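Local coordinates for protein alpha-fucosidase GH29 (Fusarium graminearum, PDB 4PSR) that hydrolyses alpha-L-fucosides as a fungal GH29 glycosidase, probably releasing alpha-1,6-linked fucose from the innermost N-acetylglucosamine of glycoprotein glycans, at residues A[329-334]-A[380-385]; A[405-410]-A[416-421]; A[440-445]-A[469-474]; A[517-522]-A[527-532]. All coordinates share one frame; numbering follows the deposited sequence.

How the interactions relate
Interactions 1 and 2 touch, their centres about 7 Å apart. Strands 383-384 and 405-409 are neighbours in the C-terminal beta sheet, joined where Phe407 N lies 2.9 Å from Tyr382 O, and Asp331 OD1 of the barrel helix takes a 2.8 Å salt bridge from Arg406 NE. Interaction 1 therefore seats the sheet on the TIM barrel, and interaction 2 builds the hairpin next to it. Interaction 3, with its centre about 14 Å from that of interaction 2, belongs to the same C-terminal region farther out. Interaction 4 lies in the following region of the chain and meets interaction 1 through Asp380, whose OD2 is 3.4 Å from Val517 CA. None of the four involves the residues around the bound fucose.

Interaction 1 (A[329-334]-A[380-385]); sequences LLDRVS and DIYGEG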
loop_
_atom_site.group_PDB
_atom_site.type_symbol
_atom_site.label_atom_id
_atom_site.label_comp_id
_atom_site.label_asym_id
_atom_site.label_seq_id
_atom_site.Cartn_x
_atom_site.Cartn_y
_atom_site.Cartn_z
ATOM N N LEU A 329 -7.378 -3.276 -6.090
ATOM C CA LEU A 329 -6.019 -3.468 -6.562
ATOM C C LEU A 329 -5.791 -2.720 -7.884
ATOM O O LEU A 329 -4.793 -2.034 -8.053
ATOM C CB LEU A 329 -5.742 -4.962 -6.726
ATOM C CG LEU A 329 -4.392 -5.304 -7.369
ATOM C CD1 LEU A 329 -3.227 -4.773 -6.534
ATOM C CD2 LEU A 329 -4.287 -6.807 -7.562
ATOM N N LEU A 330 -6.702 -2.910 -8.843
ATOM C CA LEU A 330 -6.548 -2.264 -10.142
ATOM C C LEU A 330 -6.528 -0.743 -10.013
ATOM O O LEU A 330 -5.731 -0.058 -10.675
ATOM C CB LEU A 330 -7.668 -2.708 -11.083
ATOM C CG LEU A 330 -7.626 -4.195 -11.485
ATOM C CD1 LEU A 330 -8.970 -4.642 -12.023
ATOM C CD2 LEU A 330 -6.503 -4.465 -12.500
ATOM N N ASP A 331 -7.407 -0.209 -9.166
ATOM C CA ASP A 331 -7.415 1.209 -8.903
ATOM C C ASP A 331 -6.074 1.701 -8.367
ATOM O O ASP A 331 -5.531 2.665 -8.875
ATOM C CB ASP A 331 -8.566 1.535 -7.955
ATOM C CG ASP A 331 -8.787 3.020 -7.806
ATOM O OD1 ASP A 331 -9.363 3.641 -8.731
ATOM O OD2 ASP A 331 -8.454 3.605 -6.736
ATOM N N ARG A 332 -5.540 1.045 -7.344
ATOM C CA ARG A 332 -4.277 1.504 -6.758
ATOM C C ARG A 332 -3.139 1.428 -7.758
ATOM O O ARG A 332 -2.329 2.349 -7.865
ATOM C CB ARG A 332 -3.877 0.713 -5.501
ATOM C CG ARG A 332 -4.920 0.594 -4.360
ATOM C CD ARG A 332 -5.595 1.902 -3.998
ATOM N NE ARG A 332 -6.955 2.071 -4.512
ATOM C CZ ARG A 332 -8.059 1.587 -3.958
ATOM N NH1 ARG A 332 -9.237 1.840 -4.548
ATOM N NH2 ARG A 332 -8.008 0.819 -2.865
ATOM N N VAL A 333 -3.072 0.337 -8.508
ATOM C CA VAL A 333 -1.990 0.145 -9.453
ATOM C C VAL A 333 -2.060 1.195 -10.563
ATOM O O VAL A 333 -1.032 1.701 -11.001
ATOM C CB VAL A 333 -2.007 -1.280 -10.002
ATOM C CG1 VAL A 333 -1.111 -1.432 -11.195
ATOM C CG2 VAL A 333 -1.654 -2.294 -8.907
ATOM N N SER A 334 -3.273 1.527 -11.005
ATOM C CA SER A 334 -3.453 2.529 -12.057
ATOM C C SER A 334 -3.018 3.929 -11.605
ATOM O O SER A 334 -2.714 4.802 -12.434
ATOM C CB SER A 334 -4.917 2.574 -12.519
ATOM O OG SER A 334 -5.778 3.243 -11.602
ATOM N N ASP A 380 -0.570 8.271 -17.807
ATOM C CA ASP A 380 -0.664 9.606 -17.208
ATOM C C ASP A 380 -2.071 9.916 -16.722
ATOM O O ASP A 380 -2.285 10.925 -16.077
ATOM C CB ASP A 380 -0.154 10.722 -18.127
ATOM C CG ASP A 380 1.359 10.630 -18.380
ATOM O OD1 ASP A 380 2.157 10.381 -17.442
ATOM O OD2 ASP A 380 1.751 10.773 -19.551
ATOM N N ILE A 381 -3.027 9.057 -17.069
ATOM C CA ILE A 381 -4.408 9.167 -16.618
ATOM C C ILE A 381 -4.776 7.804 -16.050
ATOM O O ILE A 381 -4.504 6.791 -16.689
ATOM C CB ILE A 381 -5.332 9.529 -17.804
ATOM C CG1 ILE A 381 -4.975 10.923 -18.353
ATOM C CG2 ILE A 381 -6.806 9.471 -17.374
ATOM C CD1 ILE A 381 -5.608 11.228 -19.705
ATOM N N TYR A 382 -5.313 7.742 -14.831
ATOM C CA TYR A 382 -5.458 6.426 -14.174
ATOM C C TYR A 382 -6.655 5.619 -14.670
ATOM O O TYR A 382 -6.646 4.396 -14.616
ATOM C CB TYR A 382 -5.505 6.518 -12.645
ATOM C CG TYR A 382 -6.740 7.130 -12.103
ATOM C CD1 TYR A 382 -7.876 6.376 -11.889
ATOM C CD2 TYR A 382 -6.762 8.480 -11.787
ATOM C CE1 TYR A 382 -9.039 6.970 -11.382
ATOM C CE2 TYR A 382 -7.883 9.070 -11.299
ATOM C CZ TYR A 382 -9.001 8.324 -11.094
ATOM O OH TYR A 382 -10.119 8.944 -10.589
ATOM N N GLY A 383 -7.700 6.303 -15.122
ATOM C CA GLY A 383 -8.952 5.624 -15.421
ATOM C C GLY A 383 -10.053 6.578 -15.823
ATOM O O GLY A 383 -9.861 7.803 -15.896
ATOM N N GLU A 384 -11.220 5.988 -16.053
ATOM C CA GLU A 384 -12.444 6.711 -16.412
ATOM C C GLU A 384 -13.660 6.027 -15.817
ATOM O O GLU A 384 -13.654 4.825 -15.615
ATOM C CB GLU A 384 -12.653 6.740 -17.929
ATOM C CG GLU A 384 -11.479 7.212 -18.723
ATOM C CD GLU A 384 -11.667 7.107 -20.250
ATOM O OE1 GLU A 384 -12.771 6.751 -20.737
ATOM O OE2 GLU A 384 -10.681 7.405 -20.947
ATOM N N GLY A 385 -14.717 6.801 -15.601
ATOM C CA GLY A 385 -15.997 6.234 -15.198
ATOM C C GLY A 385 -16.533 6.836 -13.913
ATOM O O GLY A 385 -15.873 7.642 -13.275
#
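Asp331, the helix residue whose carboxylate comes up to Tyr382, has its OD2 gripped by several cationic groups. Lys335 forms a salt bridge with it; in the modelled conformer of Arg332, one of two, Arg332 NE at 3.1 Å and Arg332 NH1 at 2.9 Å also meet Asp331 OD2 side-on, with the oxygen in the guanidinium plane. OD1 is paired with Arg406, so positive charge gathers round this buried carboxylate and would be expected to keep it ionised. Asp331 OD1 stands obliquely to the Tyr382 ring, 4.3 Å from Tyr382 CE1. Lys335 also makes a cation-pi contact with Tyr382, whose OH hydrogen-bonds Gln388.

Ser334 OG donates back into its own helix, to Asp331 O at 2.8 Å. Chi1 of 76° sets the hydroxyl between the backbone N and carbonyl carbon of Ser334, from where it reaches back to Asp331 O. A small serine suits the place, because Tyr382 comes close: Tyr382 CB is 3.4 Å from Ser334 OG, and Tyr382 O is 3.3 Å from Ser334 CB. The contact is an interdomain one, typical of GH29 fucosidases, in which a helix of the catalytic TIM barrel meets the edge of the C-terminal beta domain.

Interaction 2 (A[405-410]-A[416-421]); sequences IRFTRN and LYVTVL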
loop_
_atom_site.group_PDB
_atom_site.type_symbol
_atom_site.label_atom_id
_atom_site.label_comp_id
_atom_site.label_asym_id
_atom_site.label_seq_id
_atom_site.Cartn_x
_atom_site.Cartn_y
_atom_site.Cartn_z
ATOM N N ILE A 405 -13.215 2.014 -16.343
ATOM C CA ILE A 405 -11.952 1.457 -16.802
ATOM C C ILE A 405 -10.764 2.010 -16.023
ATOM O O ILE A 405 -10.776 3.151 -15.533
ATOM C CB ILE A 405 -11.720 1.653 -18.323
ATOM C CG1 ILE A 405 -11.827 3.130 -18.709
ATOM C CG2 ILE A 405 -12.707 0.797 -19.116
ATOM C CD1 ILE A 405 -11.540 3.417 -20.175
ATOM N N ARG A 406 -9.741 1.167 -15.906
ATOM C CA ARG A 406 -8.459 1.538 -15.290
ATOM C C ARG A 406 -7.341 1.219 -16.287
ATOM O O ARG A 406 -7.364 0.184 -16.968
ATOM C CB ARG A 406 -8.229 0.792 -13.979
ATOM C CG ARG A 406 -9.249 1.155 -12.883
ATOM C CD ARG A 406 -9.128 2.602 -12.475
ATOM N NE ARG A 406 -10.036 2.985 -11.390
ATOM C CZ ARG A 406 -11.281 3.399 -11.558
ATOM N NH1 ARG A 406 -11.832 3.482 -12.758
ATOM N NH2 ARG A 406 -12.002 3.735 -10.497
ATOM N N PHE A 407 -6.368 2.101 -16.378
ATOM C CA PHE A 407 -5.289 1.979 -17.352
ATOM C C PHE A 407 -3.988 1.516 -16.690
ATOM O O PHE A 407 -3.665 1.929 -15.562
ATOM C CB PHE A 407 -5.014 3.346 -17.979
ATOM C CG PHE A 407 -6.175 3.935 -18.737
ATOM C CD1 PHE A 407 -6.638 3.337 -19.915
ATOM C CD2 PHE A 407 -6.757 5.101 -18.309
ATOM C CE1 PHE A 407 -7.684 3.915 -20.626
ATOM C CE2 PHE A 407 -7.816 5.677 -19.019
ATOM C CZ PHE A 407 -8.269 5.085 -20.180
ATOM N N THR A 408 -3.205 0.723 -17.408
ATOM C CA THR A 408 -1.810 0.469 -17.056
ATOM C C THR A 408 -1.058 0.376 -18.391
ATOM O O THR A 408 -1.694 0.229 -19.445
ATOM C CB THR A 408 -1.625 -0.847 -16.284
ATOM O OG1 THR A 408 -2.276 -1.907 -17.002
ATOM C CG2 THR A 408 -2.177 -0.774 -14.854
ATOM N N ARG A 409 0.266 0.480 -18.379
ATOM C CA ARG A 409 1.012 0.403 -19.639
ATOM C C ARG A 409 2.305 -0.365 -19.454
ATOM O O ARG A 409 2.760 -0.569 -18.331
ATOM C CB ARG A 409 1.208 1.785 -20.271
ATOM C CG ARG A 409 1.767 2.862 -19.375
ATOM C CD ARG A 409 3.241 2.868 -19.451
ATOM N NE ARG A 409 3.883 3.837 -18.558
ATOM C CZ ARG A 409 5.201 3.913 -18.432
ATOM N NH1 ARG A 409 5.962 3.092 -19.137
ATOM N NH2 ARG A 409 5.755 4.782 -17.596
ATOM N N ASN A 410 2.884 -0.847 -20.550
ATOM C CA ASN A 410 4.140 -1.602 -20.436
ATOM C C ASN A 410 5.347 -0.673 -20.295
ATOM O O ASN A 410 5.262 0.530 -20.514
ATOM C CB ASN A 410 4.295 -2.615 -21.583
ATOM C CG ASN A 410 4.492 -1.967 -22.940
ATOM O OD1 ASN A 410 4.418 -0.756 -23.100
ATOM N ND2 ASN A 410 4.721 -2.819 -23.952
ATOM N N LEU A 416 -0.944 -0.166 -24.174
ATOM C CA LEU A 416 -1.865 0.319 -23.142
ATOM C C LEU A 416 -2.850 -0.780 -22.833
ATOM O O LEU A 416 -3.521 -1.310 -23.729
ATOM C CB LEU A 416 -2.604 1.557 -23.644
ATOM C CG LEU A 416 -3.551 2.303 -22.683
ATOM C CD1 LEU A 416 -2.780 2.961 -21.504
ATOM C CD2 LEU A 416 -4.401 3.322 -23.442
ATOM N N TYR A 417 -2.949 -1.135 -21.553
ATOM C CA TYR A 417 -3.951 -2.072 -21.064
ATOM C C TYR A 417 -5.136 -1.282 -20.541
ATOM O O TYR A 417 -4.969 -0.362 -19.725
ATOM C CB TYR A 417 -3.376 -2.963 -19.961
ATOM C CG TYR A 417 -2.217 -3.810 -20.446
ATOM C CD1 TYR A 417 -2.448 -4.975 -21.172
ATOM C CD2 TYR A 417 -0.902 -3.412 -20.238
ATOM C CE1 TYR A 417 -1.413 -5.724 -21.647
ATOM C CE2 TYR A 417 0.146 -4.162 -20.742
ATOM C CZ TYR A 417 -0.114 -5.318 -21.420
ATOM O OH TYR A 417 0.944 -6.069 -21.933
ATOM N N VAL A 418 -6.308 -1.607 -21.053
ATOM C CA VAL A 418 -7.564 -0.987 -20.674
ATOM C C VAL A 418 -8.394 -2.040 -19.990
ATOM O O VAL A 418 -8.923 -2.959 -20.635
ATOM C CB VAL A 418 -8.321 -0.471 -21.891
ATOM C CG1 VAL A 418 -9.664 0.138 -21.454
ATOM C CG2 VAL A 418 -7.466 0.532 -22.655
ATOM N N THR A 419 -8.496 -1.929 -18.675
ATOM C CA THR A 419 -9.163 -2.941 -17.886
ATOM C C THR A 419 -10.540 -2.434 -17.485
ATOM O O THR A 419 -10.659 -1.402 -16.841
ATOM C CB THR A 419 -8.330 -3.363 -16.626
ATOM O OG1 THR A 419 -7.083 -3.948 -17.034
ATOM C CG2 THR A 419 -9.066 -4.389 -15.820
ATOM N N VAL A 420 -11.579 -3.154 -17.907
ATOM C CA VAL A 420 -12.967 -2.758 -17.687
ATOM C C VAL A 420 -13.525 -3.597 -16.538
ATOM O O VAL A 420 -13.310 -4.798 -16.474
ATOM C CB VAL A 420 -13.830 -2.852 -18.996
ATOM C CG1 VAL A 420 -13.955 -4.290 -19.501
ATOM C CG2 VAL A 420 -15.203 -2.206 -18.822
ATOM N N LEU A 421 -14.227 -2.944 -15.604
ATOM C CA LEU A 421 -14.581 -3.556 -14.330
ATOM C C LEU A 421 -15.918 -4.309 -14.318
ATOM O O LEU A 421 -16.468 -4.589 -13.247
ATOM C CB LEU A 421 -14.517 -2.489 -13.232
ATOM C CG LEU A 421 -13.186 -1.714 -13.106
ATOM C CD1 LEU A 421 -13.150 -0.815 -11.867
ATOM C CD2 LEU A 421 -11.951 -2.638 -13.080
HETATM O O HOH W 1 -5.238 -1.917 -16.855
#
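Ile405 opens the pairing opposite Val420, as a non-hydrogen-bonded pair. In the modelled conformers its CG2 branch lies 3.8 Å from Val420 CB and reaches Val418 CG1 as well, so two beta-branched partners suited to an extended backbone fill the same face. Arg406 follows with two straight bonds to Thr419: Arg406 N donates to Thr419 O at 2.9 Å, in the carbonyl plane, and its O accepts from Thr419 N. Its side chain, on the face shared with Thr408, Tyr417 and Thr419, turns back so that NH1 meets Ile405 O, while NH2 reaches Asn387 O and NE is engaged by the barrel helix.

Phe407 lies alongside Val418, both pointing the same way, and Val418 CG2 sits at the ring edge, 4.0 Å from Phe407 CE1. These alternating pairs make strands 405-409 and 415-420 an antiparallel beta hairpin, continued by strand 485-491 in the C-terminal sheet. Thr408 pairs with Tyr417 through backbone bonds in both directions, the tighter being Tyr417 N to Thr408 O at 2.8 Å. Thr408 OG1 sits between its own N and carbonyl carbon (chi1 51°), which brings it within 3.3 Å of Tyr417 CB; it bonds Ala372 O, and a water donates to it. That water also donates to Arg406 O and hydrogen-bonds Thr419 OG1 at 2.7 Å. Arg409 faces Leu416, but its guanidinium leads away to Asn410 O and Ala378 O.

Interaction 3 (A[440-445]-A[469-474]); sequences VDLESL and DALDIT
Leu442 and Leu471 meet through their methyl groups, CD1 to CD1 at 3.9 Å, with the two side chains set at a slant to one another. A second approach comes from Leu445, which faces Leu471 tip to tip, its CD2 lying 4.2 Å from Leu471 CD2. Leu471 thus gives one branch to each partner, though its CD2 also lies 4.2 Å from Leu442 CD1. The forked end of leucine suits this position, since a single side chain can serve two neighbours. With Leu471 CG anti to the backbone N (chi1 169°), both methyls are carried out from the strand. No hydrogen bond crosses here; the contact is wholly apolar.

The next shell fixes how Leu442 and Leu445 are presented. They are the first and last residues of a type I beta turn, closed by Leu445 N donating to Leu442 O at 3.0 Å, and this turn brings both side chains round to Leu471. Just before it, Asp441 forms an Asx turn: its OD1 accepts from Glu443 N at 2.9 Å, a role for which the short aspartate side chain is well fitted. The charged ends of Asp441 and Glu443 belong to exposed residues, whereas Leu445 and Leu471 are buried.

Farther out, Trp464 of strand 464-466 touches all three leucines, and Phe491 of strand 485-491 packs on Leu442 and Leu445. Leu471 begins strand 471-474, the middle strand of a three-stranded antiparallel sheet between 428-431 and 464-466, while the turn leads into strand 445-451 of the six-stranded sheet, so the cluster bridges the two sheets.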
loop_
_atom_site.group_PDB
_atom_site.type_symbol
_atom_site.label_atom_id
_atom_site.label_comp_id
_atom_site.label_asym_id
_atom_site.label_seq_id
_atom_site.Cartn_x
_atom_site.Cartn_y
_atom_site.Cartn_z
ATOM N N VAL A 440 -6.172 12.838 -30.001
ATOM C CA VAL A 440 -5.368 11.642 -30.173
ATOM C C VAL A 440 -5.440 11.126 -31.618
ATOM O O VAL A 440 -6.527 10.946 -32.164
ATOM C CB VAL A 440 -5.857 10.566 -29.162
ATOM C CG1 VAL A 440 -5.549 9.160 -29.611
ATOM C CG2 VAL A 440 -5.240 10.833 -27.782
ATOM N N ASP A 441 -4.276 10.905 -32.228
ATOM C CA ASP A 441 -4.193 10.327 -33.572
ATOM C C ASP A 441 -3.984 8.835 -33.427
ATOM O O ASP A 441 -2.991 8.397 -32.853
ATOM C CB ASP A 441 -3.036 10.949 -34.361
ATOM C CG ASP A 441 -3.086 10.621 -35.857
ATOM O OD1 ASP A 441 -3.477 9.488 -36.239
ATOM O OD2 ASP A 441 -2.719 11.510 -36.653
ATOM N N LEU A 442 -4.928 8.052 -33.938
ATOM C CA LEU A 442 -4.865 6.604 -33.824
ATOM C C LEU A 442 -4.267 5.885 -35.043
ATOM O O LEU A 442 -4.395 4.667 -35.173
ATOM C CB LEU A 442 -6.248 6.026 -33.506
ATOM C CG LEU A 442 -6.821 6.352 -32.117
ATOM C CD1 LEU A 442 -8.190 5.697 -31.990
ATOM C CD2 LEU A 442 -5.913 5.864 -30.982
ATOM N N GLU A 443 -3.575 6.640 -35.897
ATOM C CA GLU A 443 -2.920 6.043 -37.065
ATOM C C GLU A 443 -1.985 4.923 -36.625
ATOM O O GLU A 443 -1.842 3.921 -37.300
ATOM C CB GLU A 443 -2.131 7.091 -37.861
ATOM C CG GLU A 443 -0.931 7.667 -37.117
ATOM C CD GLU A 443 -0.219 8.761 -37.893
ATOM O OE1 GLU A 443 -0.416 8.852 -39.126
ATOM O OE2 GLU A 443 0.539 9.532 -37.267
ATOM N N SER A 444 -1.375 5.094 -35.452
ATOM C CA SER A 444 -0.386 4.138 -34.972
ATOM C C SER A 444 -0.976 2.974 -34.173
ATOM O O SER A 444 -0.231 2.113 -33.711
ATOM C CB SER A 444 0.657 4.836 -34.105
ATOM O OG SER A 444 0.102 5.215 -32.860
ATOM N N LEU A 445 -2.298 2.944 -34.012
ATOM C CA LEU A 445 -2.928 1.807 -33.341
ATOM C C LEU A 445 -2.965 0.536 -34.204
ATOM O O LEU A 445 -3.798 0.404 -35.097
ATOM C CB LEU A 445 -4.334 2.168 -32.845
ATOM C CG LEU A 445 -5.070 1.048 -32.097
ATOM C CD1 LEU A 445 -4.303 0.590 -30.865
ATOM C CD2 LEU A 445 -6.454 1.524 -31.719
ATOM N N ASP A 469 -16.169 11.754 -28.705
ATOM C CA ASP A 469 -16.235 11.436 -27.287
ATOM C C ASP A 469 -15.254 10.336 -26.877
ATOM O O ASP A 469 -14.772 10.349 -25.744
ATOM C CB ASP A 469 -17.654 11.013 -26.903
ATOM C CG ASP A 469 -18.656 12.166 -26.943
ATOM O OD1 ASP A 469 -18.241 13.343 -26.879
ATOM O OD2 ASP A 469 -19.869 11.883 -27.023
ATOM N N ALA A 470 -14.946 9.400 -27.771
ATOM C CA ALA A 470 -14.190 8.206 -27.373
ATOM C C ALA A 470 -13.709 7.307 -28.492
ATOM O O ALA A 470 -14.277 7.282 -29.587
ATOM C CB ALA A 470 -15.062 7.350 -26.441
ATOM N N LEU A 471 -12.701 6.502 -28.192
ATOM C CA LEU A 471 -12.461 5.298 -28.974
ATOM C C LEU A 471 -13.502 4.261 -28.566
ATOM O O LEU A 471 -13.501 3.764 -27.431
ATOM C CB LEU A 471 -11.048 4.747 -28.763
ATOM C CG LEU A 471 -10.702 3.356 -29.295
ATOM C CD1 LEU A 471 -10.963 3.251 -30.806
ATOM C CD2 LEU A 471 -9.249 2.959 -29.006
ATOM N N ASP A 472 -14.391 3.937 -29.503
ATOM C CA ASP A 472 -15.504 3.039 -29.259
ATOM C C ASP A 472 -15.175 1.647 -29.776
ATOM O O ASP A 472 -15.129 1.422 -30.985
ATOM C CB ASP A 472 -16.763 3.599 -29.936
ATOM C CG ASP A 472 -17.177 4.938 -29.367
ATOM O OD1 ASP A 472 -17.288 5.048 -28.127
ATOM O OD2 ASP A 472 -17.382 5.892 -30.147
ATOM N N ILE A 473 -14.952 0.716 -28.854
ATOM C CA ILE A 473 -14.479 -0.627 -29.148
ATOM C C ILE A 473 -15.618 -1.645 -29.005
ATOM O O ILE A 473 -16.236 -1.757 -27.947
ATOM C CB ILE A 473 -13.342 -1.017 -28.181
ATOM C CG1 ILE A 473 -12.195 -0.001 -28.277
ATOM C CG2 ILE A 473 -12.853 -2.424 -28.462
ATOM C CD1 ILE A 473 -11.066 -0.191 -27.218
ATOM N N THR A 474 -15.871 -2.406 -30.065
ATOM C CA THR A 474 -16.863 -3.483 -30.031
ATOM C C THR A 474 -16.214 -4.793 -29.625
ATOM O O THR A 474 -15.286 -5.272 -30.270
ATOM C CB THR A 474 -17.511 -3.648 -31.406
ATOM O OG1 THR A 474 -18.213 -2.442 -31.720
ATOM C CG2 THR A 474 -18.493 -4.809 -31.411
#

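Interaction 4 (A[517-522]-A[527-532]); sequences VALALG and VFLTEA
Apolar contacts carry this meeting of strand 516-519 with helix 526-532, and they fall into two groups. Val517 straddles the methyl of Ala532, with CG1 3.8 Å and CG2 4.0 Å from Ala532 CB. The small alanine lets the backbones come near: Val517 CA and Ala532 CA lie 6.6 Å apart. Two residues along the strand, Leu519 CD2 touches two helix side chains: it lies 4.0 Å from Phe528 CE1, obliquely to the ring, and 4.1 Å from Leu529 CD2. Leu519 and Phe528 run past each other in opposite directions, whereas Leu529 crosses Leu519 at about a right angle. Phe528 CG stands anti to its backbone N (chi1 -175°), which swings the ring toward the strand, and Phe524 meets that ring edge-to-face.

The one approach to a polar atom is a van der Waals contact, Val517 CG2 3.7 Å from Ala532 O. No hydrogen bond joins the two segments. The helix keeps its own bonds, such as Ala532 N to Phe528 O at 3.0 Å, and Glu531 directs its carboxylate elsewhere, to Arg25 and Arg297. With methyls and one ring carbon making nearly all the contact, the helix is held against the strand by shape and exclusion of water rather than by directional bonds.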
loop_
_atom_site.group_PDB
_atom_site.type_symbol
_atom_site.label_atom_id
_atom_site.label_comp_id
_atom_site.label_asym_id
_atom_site.label_seq_id
_atom_site.Cartn_x
_atom_site.Cartn_y
_atom_site.Cartn_z
ATOM N N VAL A 517 3.582 14.313 -21.558
ATOM C CA VAL A 517 2.915 13.919 -20.325
ATOM C C VAL A 517 1.598 14.676 -20.258
ATOM O O VAL A 517 1.581 15.913 -20.350
ATOM C CB VAL A 517 3.761 14.251 -19.081
ATOM C CG1 VAL A 517 3.007 13.903 -17.795
ATOM C CG2 VAL A 517 5.088 13.499 -19.133
ATOM N N ALA A 518 0.494 13.951 -20.102
ATOM C CA ALA A 518 -0.814 14.563 -19.829
ATOM C C ALA A 518 -0.950 14.888 -18.329
ATOM O O ALA A 518 -0.452 14.133 -17.473
ATOM C CB ALA A 518 -1.918 13.658 -20.273
ATOM N N LEU A 519 -1.572 16.025 -18.039
ATOM C CA LEU A 519 -1.759 16.516 -16.662
ATOM C C LEU A 519 -3.216 16.851 -16.382
ATOM O O LEU A 519 -3.862 17.584 -17.123
ATOM C CB LEU A 519 -0.895 17.755 -16.415
ATOM C CG LEU A 519 0.609 17.608 -16.642
ATOM C CD1 LEU A 519 1.309 18.966 -16.517
ATOM C CD2 LEU A 519 1.227 16.601 -15.674
ATOM N N ALA A 520 -3.745 16.324 -15.278
ATOM C CA ALA A 520 -5.056 16.737 -14.801
ATOM C C ALA A 520 -4.959 18.103 -14.121
ATOM O O ALA A 520 -3.886 18.714 -14.102
ATOM C CB ALA A 520 -5.587 15.690 -13.813
ATOM N N LEU A 521 -6.063 18.597 -13.551
ATOM C CA LEU A 521 -5.985 19.732 -12.653
ATOM C C LEU A 521 -5.199 19.300 -11.421
ATOM O O LEU A 521 -5.424 18.204 -10.905
ATOM C CB LEU A 521 -7.384 20.202 -12.252
ATOM C CG LEU A 521 -8.361 20.591 -13.355
ATOM C CD1 LEU A 521 -9.638 21.144 -12.711
ATOM C CD2 LEU A 521 -7.755 21.623 -14.275
ATOM N N GLY A 522 -4.294 20.149 -10.957
ATOM C CA GLY A 522 -3.490 19.836 -9.794
ATOM C C GLY A 522 -2.139 20.519 -9.809
ATOM O O GLY A 522 -1.912 21.463 -10.568
ATOM N N VAL A 527 9.776 16.327 -9.272
ATOM C CA VAL A 527 9.775 14.883 -9.065
ATOM C C VAL A 527 8.641 14.227 -9.855
ATOM O O VAL A 527 8.852 13.212 -10.518
ATOM C CB VAL A 527 9.634 14.548 -7.581
ATOM C CG1 VAL A 527 9.382 13.070 -7.355
ATOM C CG2 VAL A 527 10.915 14.967 -6.824
ATOM N N PHE A 528 7.447 14.822 -9.814
ATOM C CA PHE A 528 6.313 14.274 -10.547
ATOM C C PHE A 528 6.639 14.200 -12.028
ATOM O O PHE A 528 6.476 13.159 -12.647
ATOM C CB PHE A 528 5.045 15.113 -10.316
ATOM C CG PHE A 528 3.813 14.523 -10.963
ATOM C CD1 PHE A 528 3.646 14.575 -12.342
ATOM C CD2 PHE A 528 2.796 13.956 -10.192
ATOM C CE1 PHE A 528 2.525 14.023 -12.928
ATOM C CE2 PHE A 528 1.693 13.396 -10.774
ATOM C CZ PHE A 528 1.546 13.445 -12.144
ATOM N N LEU A 529 7.072 15.305 -12.604
ATOM C CA LEU A 529 7.220 15.385 -14.051
ATOM C C LEU A 529 8.335 14.448 -14.504
ATOM O O LEU A 529 8.195 13.731 -15.517
ATOM C CB LEU A 529 7.453 16.846 -14.464
ATOM C CG LEU A 529 6.256 17.776 -14.248
ATOM C CD1 LEU A 529 6.708 19.260 -14.177
ATOM C CD2 LEU A 529 5.166 17.539 -15.295
ATOM N N THR A 530 9.420 14.398 -13.743
ATOM C CA THR A 530 10.527 13.519 -14.036
ATOM C C THR A 530 10.054 12.070 -14.019
ATOM O O THR A 530 10.323 11.307 -14.954
ATOM C CB THR A 530 11.676 13.718 -13.031
ATOM O OG1 THR A 530 12.162 15.057 -13.141
ATOM C CG2 THR A 530 12.821 12.751 -13.291
ATOM N N GLU A 531 9.349 11.660 -12.964
ATOM C CA GLU A 531 8.912 10.258 -12.888
ATOM C C GLU A 531 7.914 9.912 -13.999
ATOM O O GLU A 531 7.879 8.770 -14.475
ATOM C CB GLU A 531 8.312 9.942 -11.511
ATOM C CG GLU A 531 8.213 8.417 -11.261
ATOM C CD GLU A 531 7.369 8.087 -10.050
ATOM O OE1 GLU A 531 6.163 8.360 -10.097
ATOM O OE2 GLU A 531 7.915 7.568 -9.050
ATOM N N ALA A 532 7.112 10.884 -14.420
ATOM C CA ALA A 532 6.115 10.695 -15.476
ATOM C C ALA A 532 6.769 10.585 -16.837
ATOM O O ALA A 532 6.089 10.244 -17.809
ATOM C CB ALA A 532 5.131 11.841 -15.477
#